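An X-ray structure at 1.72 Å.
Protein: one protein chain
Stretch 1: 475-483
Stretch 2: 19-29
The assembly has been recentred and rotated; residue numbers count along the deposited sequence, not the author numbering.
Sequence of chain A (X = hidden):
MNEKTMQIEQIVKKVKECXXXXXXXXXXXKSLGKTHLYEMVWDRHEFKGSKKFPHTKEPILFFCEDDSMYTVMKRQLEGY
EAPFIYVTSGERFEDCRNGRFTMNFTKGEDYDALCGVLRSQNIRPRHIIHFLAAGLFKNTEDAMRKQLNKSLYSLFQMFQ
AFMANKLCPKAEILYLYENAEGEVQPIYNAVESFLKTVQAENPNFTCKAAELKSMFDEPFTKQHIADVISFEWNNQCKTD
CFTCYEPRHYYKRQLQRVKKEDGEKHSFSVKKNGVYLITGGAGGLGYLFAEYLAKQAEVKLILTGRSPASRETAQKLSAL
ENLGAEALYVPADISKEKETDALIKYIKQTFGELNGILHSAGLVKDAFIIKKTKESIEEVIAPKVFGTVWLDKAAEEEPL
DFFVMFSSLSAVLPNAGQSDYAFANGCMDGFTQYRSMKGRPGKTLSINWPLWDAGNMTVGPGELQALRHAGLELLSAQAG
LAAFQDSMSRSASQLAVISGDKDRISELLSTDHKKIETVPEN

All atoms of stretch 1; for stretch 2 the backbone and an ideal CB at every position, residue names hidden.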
# COMPACT_ATOMS: atom_id res chain seq x y z
N LEU A 475 -4.19 -19.21 -6.45
CA LEU A 475 -2.99 -19.27 -7.25
C LEU A 475 -2.15 -20.49 -6.80
O LEU A 475 -1.75 -20.57 -5.66
CB LEU A 475 -2.18 -17.97 -7.06
CG LEU A 475 -0.85 -17.78 -7.80
CD1 LEU A 475 -1.08 -17.75 -9.28
CD2 LEU A 475 -0.16 -16.48 -7.35
N SER A 476 -1.86 -21.40 -7.71
CA SER A 476 -1.07 -22.57 -7.34
C SER A 476 0.38 -22.17 -7.22
O SER A 476 0.81 -21.19 -7.84
CB SER A 476 -1.22 -23.67 -8.42
OG SER A 476 -0.55 -23.37 -9.64
N ALA A 477 1.15 -22.96 -6.46
CA ALA A 477 2.58 -22.74 -6.29
C ALA A 477 3.32 -22.51 -7.59
O ALA A 477 4.11 -21.57 -7.72
CB ALA A 477 3.20 -23.93 -5.55
N GLN A 478 3.12 -23.39 -8.57
CA GLN A 478 3.81 -23.26 -9.84
C GLN A 478 3.39 -22.04 -10.65
O GLN A 478 4.19 -21.43 -11.29
CB GLN A 478 3.63 -24.53 -10.69
CG GLN A 478 4.49 -25.68 -10.13
CD GLN A 478 5.97 -25.34 -10.17
OE1 GLN A 478 6.50 -24.95 -11.22
NE2 GLN A 478 6.62 -25.41 -9.04
N ALA A 479 2.11 -21.79 -10.71
CA ALA A 479 1.60 -20.64 -11.40
C ALA A 479 2.20 -19.32 -10.81
O ALA A 479 2.49 -18.39 -11.57
CB ALA A 479 0.12 -20.64 -11.25
N GLY A 480 2.35 -19.28 -9.48
CA GLY A 480 2.81 -18.11 -8.74
C GLY A 480 4.29 -17.94 -8.97
O GLY A 480 4.76 -16.85 -9.24
N LEU A 481 5.04 -19.04 -8.91
CA LEU A 481 6.46 -18.99 -9.26
C LEU A 481 6.69 -18.52 -10.64
O LEU A 481 7.58 -17.68 -10.88
CB LEU A 481 7.17 -20.32 -9.09
CG LEU A 481 7.25 -20.69 -7.65
CD1 LEU A 481 7.63 -22.17 -7.53
CD2 LEU A 481 8.18 -19.78 -6.85
N ALA A 482 5.88 -18.98 -11.57
CA ALA A 482 6.06 -18.54 -12.93
C ALA A 482 5.64 -17.05 -13.14
O ALA A 482 6.16 -16.38 -14.04
CB ALA A 482 5.25 -19.39 -13.85
N ALA A 483 4.61 -16.60 -12.41
CA ALA A 483 4.18 -15.19 -12.49
C ALA A 483 5.35 -14.30 -12.00
O ALA A 483 5.63 -13.27 -12.59
CB ALA A 483 2.91 -14.97 -11.72
N UNK A 19 13.99 -27.92 -16.25
CA UNK A 19 13.72 -26.79 -15.39
C UNK A 19 12.67 -27.15 -14.36
O UNK A 19 12.64 -26.61 -13.25
CB UNK A 19 13.27 -25.58 -16.21
N UNK A 20 11.83 -28.10 -14.73
CA UNK A 20 10.69 -28.54 -13.93
C UNK A 20 10.57 -30.04 -13.87
O UNK A 20 10.69 -30.68 -14.89
CB UNK A 20 9.39 -27.95 -14.49
N UNK A 21 10.30 -30.59 -12.68
CA UNK A 21 9.85 -31.97 -12.49
C UNK A 21 8.55 -32.16 -13.27
O UNK A 21 7.69 -31.28 -13.25
CB UNK A 21 9.65 -32.29 -11.01
N UNK A 22 8.39 -33.32 -13.96
CA UNK A 22 7.14 -33.64 -14.69
C UNK A 22 5.85 -33.30 -13.95
O UNK A 22 4.90 -32.85 -14.58
CB UNK A 22 7.12 -35.13 -15.03
N UNK A 23 5.83 -33.45 -12.64
CA UNK A 23 4.66 -33.12 -11.79
C UNK A 23 4.39 -31.57 -11.75
O UNK A 23 3.26 -31.11 -12.02
CB UNK A 23 4.89 -33.65 -10.37
N UNK A 24 5.44 -30.79 -11.45
CA UNK A 24 5.41 -29.31 -11.55
C UNK A 24 4.89 -28.85 -12.92
O UNK A 24 4.02 -27.98 -13.01
CB UNK A 24 6.81 -28.73 -11.31
N UNK A 25 5.41 -29.46 -13.99
CA UNK A 25 4.98 -29.13 -15.36
C UNK A 25 3.50 -29.36 -15.57
O UNK A 25 2.78 -28.59 -16.23
CB UNK A 25 5.77 -29.96 -16.38
N UNK A 26 3.03 -30.47 -15.01
CA UNK A 26 1.62 -30.76 -15.07
C UNK A 26 0.82 -29.72 -14.28
O UNK A 26 -0.17 -29.22 -14.79
CB UNK A 26 1.35 -32.17 -14.54
N UNK A 27 1.23 -29.43 -13.03
CA UNK A 27 0.53 -28.41 -12.22
C UNK A 27 0.44 -27.08 -13.03
O UNK A 27 -0.65 -26.47 -13.14
CB UNK A 27 1.26 -28.19 -10.89
N UNK A 28 1.54 -26.70 -13.69
CA UNK A 28 1.54 -25.45 -14.48
C UNK A 28 0.55 -25.51 -15.64
O UNK A 28 -0.23 -24.56 -15.88
CB UNK A 28 2.94 -25.16 -15.02
N UNK A 29 0.51 -26.65 -16.33
CA UNK A 29 -0.45 -26.76 -17.45
C UNK A 29 -1.91 -26.64 -17.00
O UNK A 29 -2.76 -26.03 -17.69
CB UNK A 29 -0.25 -28.10 -18.17

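Position 19 lies in a loop, with nothing of stretch 1 within 5.5 Å of its ideal CB. The contact sets no requirement here, and many residues would serve, polar ones readily. It is S19, whose hydroxyl is hydrogen-bonded elsewhere in the structure.

Position 20 has an extended backbone (phi/psi -135/136), and its CB points toward stretch 1, 5.3 Å from Q478 OE1. A side chain of medium length could reach the glutamine amide, either a polar one to bond it or an apolar one to pack against it. The residue is L20, and its CD2 comes to 3.3 Å from Q478 OE1, a packing contact that leaves the oxygen without a hydrogen bond from this side chain.

Position 21 is out of reach of stretch 1, but its backbone (-58/138) immediately precedes a helix whose first NH groups lack acceptors from a preceding turn. Serine, threonine, aspartate or asparagine would suit such an N-cap. T21 fills it: OG1 accepts from the backbone N of 24 at 3.2 Å.

Position 22 opens the helix, at -42/-36, and faces open space. Proline is well suited to a first turn, where its missing NH costs no helical bond, and P22 is found. Position 23 is equally free of stretch 1; a polar residue is natural, and an acidic one also interacts favourably with the helix dipole. E23 fits both expectations.

At position 24 the CB points sideways, yet its ideal site is 3.7 Å from Q478 CD, so a flexible side chain could run along the glutamine amide. Glutamate, glutamine or methionine would be plausible. E24 packs its CG 3.7 Å from Q478 NE2. A water bridges the two side chains, donating to E24 OE1 (3.1 Å) and accepting from Q478 NE2 (2.9 Å). The carboxylate also accepts from the N-cap residue, T21 N to E24 OE2 at 2.8 Å, so cap and helix bond each other reciprocally.

Position 25 has its ideal CB directed away from stretch 1; the contact would tolerate almost any helical residue. It is G25. Position 26 is likewise out of reach, so any helix-compatible side chain would serve; L26 is there, and it touches a crystal neighbour.

Position 27 points toward the start of the helix in stretch 1, where the NH of Q478 is free of any helical partner. A long side chain ending in an acceptor, glutamate or glutamine, is called for. E27 extends with chi1 and chi2 both t, and OE1 accepts from Q478 N at 2.9 Å and 161°, a favourable place for negative charge. A second water joins E27 O (2.7 Å) to S476 OG (2.9 Å).

Position 28 has its CA 5.6 Å from Q478 CA, with CB sideways. Beyond lie A479 and A482, small enough to admit a branched apolar side chain. L28 brings CD1 to 4.1 Å from A479 CA and 4.3 Å from A482 CB.

Position 29 is out of reach and unconstrained; I29 touches a crystal neighbour.

Stretch 2, residues 19-29: SLTPEEGLELI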
# COMPACT_ATOMS: atom_id res chain seq x y z
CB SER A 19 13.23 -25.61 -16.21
OG SER A 19 13.66 -25.71 -17.54
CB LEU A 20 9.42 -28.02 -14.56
CG LEU A 20 9.24 -26.52 -14.64
CD1 LEU A 20 8.12 -26.20 -15.59
CD2 LEU A 20 8.89 -26.07 -13.25
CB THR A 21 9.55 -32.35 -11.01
OG1 THR A 21 8.30 -31.79 -10.57
CG2 THR A 21 10.67 -31.93 -10.05
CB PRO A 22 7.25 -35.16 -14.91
CG PRO A 22 8.72 -35.42 -15.00
CD PRO A 22 9.42 -34.36 -14.16
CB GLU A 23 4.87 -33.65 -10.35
CG GLU A 23 5.32 -35.12 -10.22
CD GLU A 23 6.81 -35.37 -10.54
OE1 GLU A 23 7.19 -35.57 -11.73
OE2 GLU A 23 7.62 -35.37 -9.59
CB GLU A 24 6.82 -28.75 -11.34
CG GLU A 24 7.42 -28.88 -9.94
CD GLU A 24 8.90 -28.47 -9.92
OE1 GLU A 24 9.40 -28.05 -8.85
OE2 GLU A 24 9.56 -28.55 -10.98
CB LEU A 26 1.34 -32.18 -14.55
CG LEU A 26 -0.12 -32.64 -14.53
CD1 LEU A 26 -0.69 -32.60 -15.94
CD2 LEU A 26 -0.22 -34.03 -13.90
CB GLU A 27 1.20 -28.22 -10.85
CG GLU A 27 0.63 -27.03 -10.02
CD GLU A 27 1.18 -26.94 -8.58
OE1 GLU A 27 1.80 -25.91 -8.23
OE2 GLU A 27 1.00 -27.88 -7.77
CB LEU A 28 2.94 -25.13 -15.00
CG LEU A 28 3.27 -23.75 -15.57
CD1 LEU A 28 2.53 -22.62 -14.83
CD2 LEU A 28 4.79 -23.57 -15.47
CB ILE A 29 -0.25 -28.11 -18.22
CG1 ILE A 29 1.06 -28.06 -19.01
CG2 ILE A 29 -1.46 -28.40 -19.14
CD1 ILE A 29 1.71 -29.41 -19.22
O HOH W 1 9.44 -24.94 -8.79
O HOH W 2 -2.09 -25.33 -11.21
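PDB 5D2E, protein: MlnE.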